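Local coordinates for protein nitrophorin Cim l NP (PDB 2IMQ) that carries nitric oxide on a cysteine-ligated heme b and delivers it to the victim during feeding, which dilates the blood vessels, at residues H10-W14 with L28-N32; S240-R244 with H271-L275. One frame throughout, in Å; residues are numbered along the deposited sequence.

Interaction 1: residues H10-W14 with L28-N32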
loop_
_atom_site.group_PDB
_atom_site.type_symbol
_atom_site.label_atom_id
_atom_site.label_comp_id
_atom_site.label_asym_id
_atom_site.label_seq_id
_atom_site.Cartn_x
_atom_site.Cartn_y
_atom_site.Cartn_z
ATOM N N HIS A 10 1.030 -10.866 -0.180
ATOM C CA HIS A 10 1.804 -9.861 -0.938
ATOM C C HIS A 10 0.977 -8.609 -1.039
ATOM O O HIS A 10 -0.216 -8.676 -1.329
ATOM C CB HIS A 10 2.122 -10.355 -2.363
ATOM C CG HIS A 10 3.138 -11.456 -2.420
ATOM N ND1 HIS A 10 3.752 -11.841 -3.601
ATOM C CD2 HIS A 10 3.647 -12.248 -1.444
ATOM C CE1 HIS A 10 4.585 -12.834 -3.337
ATOM N NE2 HIS A 10 4.530 -13.114 -2.045
ATOM N N THR A 11 1.611 -7.485 -0.801
ATOM C CA THR A 11 1.000 -6.193 -1.049
ATOM C C THR A 11 1.851 -5.390 -1.984
ATOM O O THR A 11 3.087 -5.460 -1.933
ATOM C CB THR A 11 0.806 -5.404 0.282
ATOM O OG1 THR A 11 2.065 -5.071 0.876
ATOM C CG2 THR A 11 0.010 -6.219 1.290
ATOM N N VAL A 12 1.210 -4.607 -2.829
ATOM C CA VAL A 12 1.918 -3.638 -3.617
ATOM C C VAL A 12 1.178 -2.345 -3.638
ATOM O O VAL A 12 -0.048 -2.340 -3.788
ATOM C CB VAL A 12 2.236 -4.183 -5.053
ATOM C CG1 VAL A 12 0.975 -4.434 -5.866
ATOM C CG2 VAL A 12 3.155 -3.270 -5.807
ATOM N N SER A 13 1.903 -1.251 -3.505
ATOM C CA SER A 13 1.271 -0.005 -3.747
ATOM C C SER A 13 2.129 0.877 -4.640
ATOM O O SER A 13 3.391 0.743 -4.700
ATOM C CB SER A 13 0.926 0.700 -2.483
ATOM O OG SER A 13 2.032 1.335 -1.887
ATOM N N TRP A 14 1.450 1.789 -5.308
ATOM C CA TRP A 14 2.112 2.662 -6.257
ATOM C C TRP A 14 1.351 3.946 -6.355
ATOM O O TRP A 14 0.166 3.974 -6.684
ATOM C CB TRP A 14 2.123 1.973 -7.595
ATOM C CG TRP A 14 3.001 2.551 -8.626
ATOM C CD1 TRP A 14 3.884 3.592 -8.523
ATOM C CD2 TRP A 14 3.185 1.991 -9.908
ATOM N NE1 TRP A 14 4.537 3.754 -9.727
ATOM C CE2 TRP A 14 4.119 2.776 -10.590
ATOM C CE3 TRP A 14 2.619 0.898 -10.568
ATOM C CZ2 TRP A 14 4.508 2.482 -11.883
ATOM C CZ3 TRP A 14 2.998 0.638 -11.838
ATOM C CH2 TRP A 14 3.935 1.400 -12.472
ATOM N N LEU A 28 5.243 -7.089 -10.601
ATOM C CA LEU A 28 4.578 -6.122 -9.739
ATOM C C LEU A 28 3.989 -6.792 -8.509
ATOM O O LEU A 28 3.998 -6.233 -7.416
ATOM C CB LEU A 28 3.485 -5.411 -10.547
ATOM C CG LEU A 28 2.840 -4.259 -9.816
ATOM C CD1 LEU A 28 3.746 -3.075 -9.683
ATOM C CD2 LEU A 28 1.552 -3.836 -10.451
ATOM N N LEU A 29 3.476 -8.016 -8.677
ATOM C CA LEU A 29 2.789 -8.721 -7.611
ATOM C C LEU A 29 3.671 -9.728 -6.897
ATOM O O LEU A 29 3.245 -10.389 -5.962
ATOM C CB LEU A 29 1.544 -9.418 -8.151
ATOM C CG LEU A 29 0.613 -8.543 -8.944
ATOM C CD1 LEU A 29 -0.484 -9.399 -9.514
ATOM C CD2 LEU A 29 0.075 -7.476 -8.151
ATOM N N GLY A 30 4.940 -9.812 -7.266
ATOM C CA GLY A 30 5.865 -10.680 -6.593
ATOM C C GLY A 30 5.695 -12.146 -6.973
ATOM O O GLY A 30 5.991 -12.978 -6.151
ATOM N N LEU A 31 5.250 -12.416 -8.202
ATOM C CA LEU A 31 4.912 -13.774 -8.688
ATOM C C LEU A 31 5.968 -14.346 -9.648
ATOM O O LEU A 31 5.929 -15.532 -10.022
ATOM C CB LEU A 31 3.540 -13.755 -9.369
ATOM C CG LEU A 31 2.402 -13.271 -8.472
ATOM C CD1 LEU A 31 1.038 -13.242 -9.229
ATOM C CD2 LEU A 31 2.314 -14.053 -7.222
ATOM N N ASN A 32 6.930 -13.528 -10.014
ATOM C CA ASN A 32 7.888 -13.852 -11.060
ATOM C C ASN A 32 8.987 -14.823 -10.656
ATOM O O ASN A 32 9.830 -15.154 -11.512
ATOM C CB ASN A 32 8.546 -12.557 -11.557
ATOM C CG ASN A 32 9.372 -11.841 -10.444
ATOM O OD1 ASN A 32 10.548 -11.521 -10.643
ATOM N ND2 ASN A 32 8.760 -11.588 -9.282
#
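His10 and Leu29 make the one hydrogen bond between strand residues 10-14 and the helix end at 28-32. The ring nitrogen His10 ND1 donates to the backbone Leu29 O at 2.8 Å. The bond is nearly straight, with an N-H...O angle of 169°; the acceptor lies 4° out of the imidazole plane and the donor lies in the carbonyl plane. This near-linear, in-plane bond fixes the rotation of the imidazole. At the same ring edge the neighbouring carbon approaches the next carbonyl, His10 CE1 to Gly30 O being 3.1 Å. His10 reaches this position with CG anti to its own carbonyl carbon (chi1 -71°), which directs the ring toward the turn.

That turn is a Schellman motif: Gly30 adopts positive phi just after the helix, which closes with two bonds back into its last turn. The short helix belongs to the beta-alpha-beta unit of strand 6-17, helix 26-29 and strand 39-46, and the contact packs it against the first strand.

Most of the apolar packing comes from Val12, whose two methyls meet different leucines. CG1 meets Leu29 CD2 at 3.9 Å, while CG2 meets Leu28 CD1 at the same 3.9 Å; the valine and Leu28 side chains cross at about a right angle. Val12 CG2 also lies 3.5 Å from Leu28 O, a buried carbonyl with no polar partner in the model. Farther along the strand, Trp14 CE3 approaches Leu28 CD1 at 4.2 Å. Trp14 also touches the heme, and its NE1 donates to His271 O. Leu29 also packs on Val42 of strand 39-46 and Leu68 of helix 57-70.

Interaction 2: residues S240-R244 with H271-L275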
loop_
_atom_site.group_PDB
_atom_site.type_symbol
_atom_site.label_atom_id
_atom_site.label_comp_id
_atom_site.label_asym_id
_atom_site.label_seq_id
_atom_site.Cartn_x
_atom_site.Cartn_y
_atom_site.Cartn_z
ATOM N N SER A 240 12.406 10.825 -0.976
ATOM C CA SER A 240 11.558 10.324 0.090
ATOM C C SER A 240 11.028 8.942 -0.217
ATOM O O SER A 240 10.995 8.534 -1.381
ATOM C CB SER A 240 10.349 11.264 0.313
ATOM O OG SER A 240 10.740 12.518 0.758
ATOM N N TRP A 241 10.557 8.290 0.848
ATOM C CA TRP A 241 9.839 7.031 0.771
ATOM C C TRP A 241 8.356 7.340 0.770
ATOM O O TRP A 241 7.781 7.696 1.808
ATOM C CB TRP A 241 10.244 6.145 1.910
ATOM C CG TRP A 241 11.643 5.612 1.742
ATOM C CD1 TRP A 241 12.034 4.546 1.010
ATOM C CD2 TRP A 241 12.823 6.114 2.383
ATOM N NE1 TRP A 241 13.393 4.390 1.119
ATOM C CE2 TRP A 241 13.891 5.322 1.979
ATOM C CE3 TRP A 241 13.080 7.194 3.232
ATOM C CZ2 TRP A 241 15.170 5.528 2.432
ATOM C CZ3 TRP A 241 14.369 7.401 3.679
ATOM C CH2 TRP A 241 15.393 6.564 3.255
ATOM N N THR A 242 7.759 7.213 -0.386
ATOM C CA THR A 242 6.364 7.605 -0.575
ATOM C C THR A 242 5.409 6.444 -0.333
ATOM O O THR A 242 4.715 6.391 0.692
ATOM C CB THR A 242 6.201 8.293 -1.888
ATOM O OG1 THR A 242 6.657 7.437 -2.914
ATOM C CG2 THR A 242 7.026 9.528 -1.920
ATOM N N ASP A 243 5.473 5.438 -1.176
ATOM C CA ASP A 243 4.685 4.193 -0.954
ATOM C C ASP A 243 5.259 3.411 0.218
ATOM O O ASP A 243 6.466 3.156 0.251
ATOM C CB ASP A 243 4.705 3.345 -2.211
ATOM C CG ASP A 243 3.781 3.934 -3.262
ATOM O OD1 ASP A 243 2.530 3.714 -3.115
ATOM O OD2 ASP A 243 4.161 4.658 -4.222
ATOM N N ARG A 244 4.412 3.007 1.154
ATOM C CA ARG A 244 4.797 2.320 2.340
ATOM C C ARG A 244 3.853 1.175 2.568
ATOM O O ARG A 244 2.708 1.182 2.136
ATOM C CB ARG A 244 4.763 3.247 3.593
ATOM C CG ARG A 244 5.379 4.614 3.383
ATOM C CD ARG A 244 6.888 4.638 3.184
ATOM N NE ARG A 244 7.619 4.558 4.421
ATOM C CZ ARG A 244 8.033 5.599 5.121
ATOM N NH1 ARG A 244 7.821 6.847 4.694
ATOM N NH2 ARG A 244 8.645 5.390 6.286
ATOM N N HIS A 271 7.399 7.946 -8.977
ATOM C CA HIS A 271 7.481 7.052 -7.824
ATOM C C HIS A 271 7.692 5.642 -8.314
ATOM O O HIS A 271 7.153 5.227 -9.360
ATOM C CB HIS A 271 6.161 7.004 -7.083
ATOM C CG HIS A 271 5.674 8.289 -6.550
ATOM N ND1 HIS A 271 5.707 8.594 -5.197
ATOM C CD2 HIS A 271 4.999 9.287 -7.158
ATOM C CE1 HIS A 271 5.112 9.758 -5.018
ATOM N NE2 HIS A 271 4.669 10.197 -6.186
ATOM N N ARG A 272 8.342 4.825 -7.530
ATOM C CA ARG A 272 8.503 3.412 -7.815
ATOM C C ARG A 272 7.565 2.619 -6.923
ATOM O O ARG A 272 7.431 2.906 -5.731
ATOM C CB ARG A 272 9.942 2.976 -7.558
ATOM C CG ARG A 272 10.986 3.788 -8.339
ATOM C CD ARG A 272 10.876 3.536 -9.821
ATOM N NE ARG A 272 10.807 4.721 -10.693
ATOM C CZ ARG A 272 11.813 5.256 -11.360
ATOM N NH1 ARG A 272 13.060 4.789 -11.233
ATOM N NH2 ARG A 272 11.578 6.270 -12.180
ATOM N N PRO A 273 6.971 1.555 -7.460
ATOM C CA PRO A 273 6.091 0.691 -6.656
ATOM C C PRO A 273 6.842 0.003 -5.557
ATOM O O PRO A 273 8.053 -0.270 -5.692
ATOM C CB PRO A 273 5.516 -0.318 -7.658
ATOM C CG PRO A 273 6.177 -0.089 -8.912
ATOM C CD PRO A 273 7.064 1.068 -8.843
ATOM N N VAL A 274 6.135 -0.326 -4.479
ATOM C CA VAL A 274 6.698 -0.982 -3.353
ATOM C C VAL A 274 5.960 -2.262 -3.066
ATOM O O VAL A 274 4.739 -2.248 -2.885
ATOM C CB VAL A 274 6.737 -0.037 -2.135
ATOM C CG1 VAL A 274 7.159 -0.761 -0.887
ATOM C CG2 VAL A 274 7.720 1.084 -2.336
ATOM N N LEU A 275 6.703 -3.372 -3.022
ATOM C CA LEU A 275 6.186 -4.689 -2.838
ATOM C C LEU A 275 6.618 -5.266 -1.493
ATOM O O LEU A 275 7.830 -5.296 -1.190
ATOM C CB LEU A 275 6.745 -5.575 -3.964
ATOM C CG LEU A 275 6.456 -7.057 -3.901
ATOM C CD1 LEU A 275 4.930 -7.358 -3.964
ATOM C CD2 LEU A 275 7.156 -7.742 -5.004
HETATM O O HOH W 1 6.852 5.000 -4.276
#
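The imidazole of His271 receives Thr242 at its edge: Thr242 OG1 lies near the ring plane, 2.7 Å from His271 ND1, in a hydrogen bond that either atom could donate. Thr242 CB sits in the same plane, 3.4 Å from ND1, and the two side chains cross at about a right angle. Asp243 OD2 lies oblique to the ring. The threonine hydroxyl occupies the position between its own backbone N and carbonyl carbon (chi1 57°), which presents it to the histidine.

Water 1 joins the polar groups. It donates to Asp243 OD2 at 2.7 Å and to Arg272 O at 2.6 Å, and it is also hydrogen-bonded to Thr242 OG1, a hydroxyl that has Thr223 OG1 as a further partner. Donating to both, the water links two acceptors, Asp243 OD2 and Arg272 O, that could not bond to each other. The carboxylate has further partners on strand 6-17, where OD1 bonds to Ser13 OG and OD2 to the backbone N of Asn15.

The two segments lie at the starts of strands 243-248 and 274-281, which belong to the two different sheets of the DNase I-like beta-sandwich, so the contact spans the sandwich at one end of these strands.

Val274 adds van der Waals contact across the two segments: its CG2 touches Asp243 CB at 3.8 Å and approaches Asp243 O at 3.5 Å. Within 240-244, the guanidinium of Arg244 turns back, and NH1 donates to Trp241 O at 3.0 Å, tilted 28° from the carbonyl plane; Glu215 and Asp199 form salt bridges with the same arginine.

In the fold
The centres of interaction 1 and interaction 2 lie about 12 Å apart, and they meet through strand 6-17. Its neighbour in the sheet is strand 274-281, and Ser13 O and Val274 N, 3.0 Å apart, probably hydrogen-bond between the two. Across the sandwich, the Ser13-Asp243 hydrogen bond, 2.7 Å between OG and OD1, is a direct side-chain tie between the two contacts. The side chains of 10-14 alternate, so that one face of the strand is used by interaction 1 and Ser13 on the other by interaction 2. The heme lies nearer interaction 1, about 3 Å from the Trp14 side chain, against about 10 Å from that of Asp243.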